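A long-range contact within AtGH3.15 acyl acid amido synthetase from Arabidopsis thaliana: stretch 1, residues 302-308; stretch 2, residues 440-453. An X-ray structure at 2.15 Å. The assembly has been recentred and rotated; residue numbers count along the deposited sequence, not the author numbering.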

# COMPACT_ATOMS: atom_id res chain seq x y z
N THR A 302 -1.14 4.81 -5.53
CA THR A 302 -0.59 6.14 -5.30
C THR A 302 0.82 6.04 -4.73
O THR A 302 1.27 4.99 -4.27
CB THR A 302 -1.50 6.91 -4.34
OG1 THR A 302 -1.59 6.19 -3.10
CG2 THR A 302 -2.91 7.07 -4.94
N GLY A 303 1.52 7.17 -4.75
CA GLY A 303 2.85 7.21 -4.16
C GLY A 303 3.81 6.34 -4.95
O GLY A 303 3.83 6.36 -6.18
N THR A 304 4.61 5.54 -4.23
CA THR A 304 5.55 4.64 -4.88
C THR A 304 4.84 3.67 -5.82
O THR A 304 5.40 3.29 -6.85
CB THR A 304 6.36 3.86 -3.83
OG1 THR A 304 7.43 3.15 -4.47
CG2 THR A 304 5.45 2.88 -3.03
N MET A 305 3.59 3.33 -5.52
CA MET A 305 2.89 2.35 -6.35
C MET A 305 2.45 2.92 -7.69
O MET A 305 2.13 2.15 -8.60
CB MET A 305 1.67 1.79 -5.61
CG MET A 305 2.03 0.93 -4.39
SD MET A 305 3.16 -0.42 -4.89
CE MET A 305 3.90 -0.84 -3.31
N ALA A 306 2.42 4.25 -7.83
CA ALA A 306 2.06 4.85 -9.12
C ALA A 306 2.98 4.38 -10.23
O ALA A 306 2.59 4.42 -11.40
CB ALA A 306 2.08 6.38 -9.03
N GLN A 307 4.20 3.94 -9.89
CA GLN A 307 5.16 3.51 -10.90
C GLN A 307 4.68 2.30 -11.69
O GLN A 307 5.07 2.13 -12.85
CB GLN A 307 6.50 3.18 -10.23
CG GLN A 307 7.22 4.39 -9.63
CD GLN A 307 7.71 5.39 -10.68
OE1 GLN A 307 8.20 5.01 -11.75
NE2 GLN A 307 7.57 6.68 -10.37
N TYR A 308 3.86 1.45 -11.08
CA TYR A 308 3.43 0.20 -11.69
C TYR A 308 2.16 0.35 -12.51
O TYR A 308 1.70 -0.64 -13.11
CB TYR A 308 3.22 -0.86 -10.61
CG TYR A 308 4.46 -1.04 -9.75
CD1 TYR A 308 5.54 -1.80 -10.19
CD2 TYR A 308 4.57 -0.39 -8.51
CE1 TYR A 308 6.69 -1.93 -9.40
CE2 TYR A 308 5.71 -0.52 -7.70
CZ TYR A 308 6.77 -1.28 -8.16
OH TYR A 308 7.90 -1.40 -7.37
N TYR A 440 14.56 13.14 -1.40
CA TYR A 440 13.39 12.49 -0.83
C TYR A 440 12.81 11.50 -1.82
O TYR A 440 13.02 11.60 -3.04
CB TYR A 440 12.34 13.52 -0.43
CG TYR A 440 12.66 14.25 0.86
CD1 TYR A 440 13.61 15.26 0.89
CD2 TYR A 440 12.06 13.88 2.06
CE1 TYR A 440 13.92 15.92 2.07
CE2 TYR A 440 12.37 14.53 3.26
CZ TYR A 440 13.30 15.54 3.24
OH TYR A 440 13.62 16.19 4.40
N GLU A 441 12.04 10.55 -1.29
CA GLU A 441 11.44 9.52 -2.13
C GLU A 441 10.50 10.13 -3.17
O GLU A 441 10.52 9.72 -4.33
CB GLU A 441 10.70 8.49 -1.28
CG GLU A 441 10.25 7.26 -2.05
CD GLU A 441 9.61 6.21 -1.15
OE1 GLU A 441 8.37 6.22 -0.98
OE2 GLU A 441 10.37 5.40 -0.57
N ASP A 442 9.68 11.12 -2.77
CA ASP A 442 8.72 11.66 -3.75
C ASP A 442 9.43 12.38 -4.90
O ASP A 442 8.98 12.30 -6.05
CB ASP A 442 7.71 12.59 -3.07
CG ASP A 442 8.36 13.66 -2.19
OD1 ASP A 442 9.55 13.97 -2.37
OD2 ASP A 442 7.66 14.19 -1.30
N ASP A 443 10.55 13.05 -4.62
CA ASP A 443 11.30 13.72 -5.69
C ASP A 443 11.98 12.71 -6.60
O ASP A 443 12.00 12.88 -7.83
CB ASP A 443 12.35 14.63 -5.07
CG ASP A 443 11.73 15.81 -4.35
OD1 ASP A 443 10.75 16.40 -4.86
OD2 ASP A 443 12.24 16.17 -3.27
N LEU A 444 12.60 11.67 -6.02
CA LEU A 444 13.24 10.63 -6.82
C LEU A 444 12.21 9.92 -7.72
O LEU A 444 12.50 9.62 -8.88
CB LEU A 444 13.95 9.62 -5.91
CG LEU A 444 14.56 8.43 -6.66
CD1 LEU A 444 15.59 8.94 -7.63
CD2 LEU A 444 15.16 7.41 -5.70
N LEU A 445 11.02 9.66 -7.18
CA LEU A 445 9.95 9.04 -7.97
C LEU A 445 9.53 9.93 -9.14
O LEU A 445 9.34 9.45 -10.27
CB LEU A 445 8.75 8.75 -7.06
CG LEU A 445 8.91 7.56 -6.09
CD1 LEU A 445 7.85 7.58 -4.98
CD2 LEU A 445 8.83 6.23 -6.86
N LYS A 446 9.36 11.23 -8.90
CA LYS A 446 8.98 12.10 -10.00
C LYS A 446 10.10 12.20 -11.03
O LYS A 446 9.83 12.22 -12.24
CB LYS A 446 8.59 13.49 -9.49
CG LYS A 446 8.33 14.46 -10.65
CD LYS A 446 7.53 15.69 -10.27
CE LYS A 446 7.14 16.48 -11.53
NZ LYS A 446 8.33 16.96 -12.31
N ALA A 447 11.36 12.23 -10.57
CA ALA A 447 12.49 12.28 -11.49
C ALA A 447 12.52 11.06 -12.40
O ALA A 447 12.71 11.17 -13.61
CB ALA A 447 13.79 12.39 -10.70
N VAL A 448 12.34 9.87 -11.81
CA VAL A 448 12.37 8.62 -12.58
C VAL A 448 11.17 8.54 -13.52
O VAL A 448 11.28 8.09 -14.66
CB VAL A 448 12.42 7.42 -11.62
CG1 VAL A 448 12.02 6.13 -12.32
CG2 VAL A 448 13.81 7.29 -10.99
N THR A 449 10.00 9.00 -13.06
CA THR A 449 8.84 9.17 -13.93
C THR A 449 9.17 10.03 -15.15
O THR A 449 8.85 9.66 -16.29
CB THR A 449 7.69 9.79 -13.13
OG1 THR A 449 7.19 8.82 -12.20
CG2 THR A 449 6.55 10.27 -14.05
N ASN A 450 9.77 11.21 -14.93
CA ASN A 450 10.16 12.05 -16.05
C ASN A 450 11.13 11.33 -16.97
O ASN A 450 11.00 11.39 -18.20
CB ASN A 450 10.80 13.35 -15.57
CG ASN A 450 9.82 14.28 -14.89
OD1 ASN A 450 10.21 15.12 -14.06
ND2 ASN A 450 8.56 14.17 -15.24
N ALA A 451 12.13 10.66 -16.39
CA ALA A 451 13.16 10.05 -17.24
C ALA A 451 12.63 8.83 -17.98
O ALA A 451 12.98 8.60 -19.14
CB ALA A 451 14.38 9.67 -16.40
N LYS A 452 11.79 8.02 -17.34
CA LYS A 452 11.39 6.78 -18.01
C LYS A 452 10.48 7.04 -19.20
O LYS A 452 10.41 6.20 -20.11
CB LYS A 452 10.72 5.82 -17.02
CG LYS A 452 9.29 6.23 -16.60
CD LYS A 452 8.69 5.19 -15.66
CE LYS A 452 7.30 5.56 -15.20
NZ LYS A 452 6.70 4.48 -14.35
N LEU A 453 9.82 8.19 -19.23
CA LEU A 453 9.03 8.58 -20.40
C LEU A 453 9.85 8.59 -21.68
O LEU A 453 9.33 8.31 -22.76
CB LEU A 453 8.43 9.97 -20.16
CG LEU A 453 7.11 10.20 -20.86
CD1 LEU A 453 6.01 9.51 -20.06
CD2 LEU A 453 6.87 11.69 -20.99
O HOH W 1 4.02 5.65 -13.76

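A primary amide can donate and accept at once, and a single buried glutamine can therefore fasten a short segment to a helix. Gln307 of AtGH3.15 illustrates the principle. Its carbonyl oxygen OE1 accepts a hydrogen bond from NZ of Lys452 at 3.0 Å, while its amide nitrogen NE2 donates to OG1 of Thr449 at 2.8 Å. A second, weak bond runs from NE2 of Gln307 to the backbone O of Leu445 at 3.3 Å, an oxygen that already accepts the helical bond from N of Thr449. Although the CA-to-CB bond of Gln307 points sideways, chi1 and chi2 both in the m well carry the amide to the helix. Lys452 comes to meet it: chi1 is p, and the remaining three chi angles are t, so the chain is extended and its ammonium group reaches past the helix surface. The same NZ of Lys452 also donates to water 1 at 3.0 Å, and that water donates to O of Ala306, likewise at 3.0 Å, adding a bridge to the backbone of the 3-10 segment.

Around this polar centre the contact is mostly van der Waals packing, led by Leu445. Leu445, whose CB points toward stretch 1, places CD2 3.7 Å from CG of Gln307 and CD1 3.7 Å from CA of Thr304, so its branched end serves both residues. Val448 adds CG1 at 4.0 Å from OE1 of Gln307. Gly303 lies against the same leucine; its positive phi of 66° is one that glycine accommodates readily. Glu441 approaches loosely, with OE1 4.2 Å from CB of Thr304. The contact buries 306 Å² in all, counting both sides, and Gln307 contributes the largest share, 108 Å²: its CG packs against CD2 of Leu445 while its amide hydrogen-bonds to Lys452, Thr449 and, weakly, Leu445.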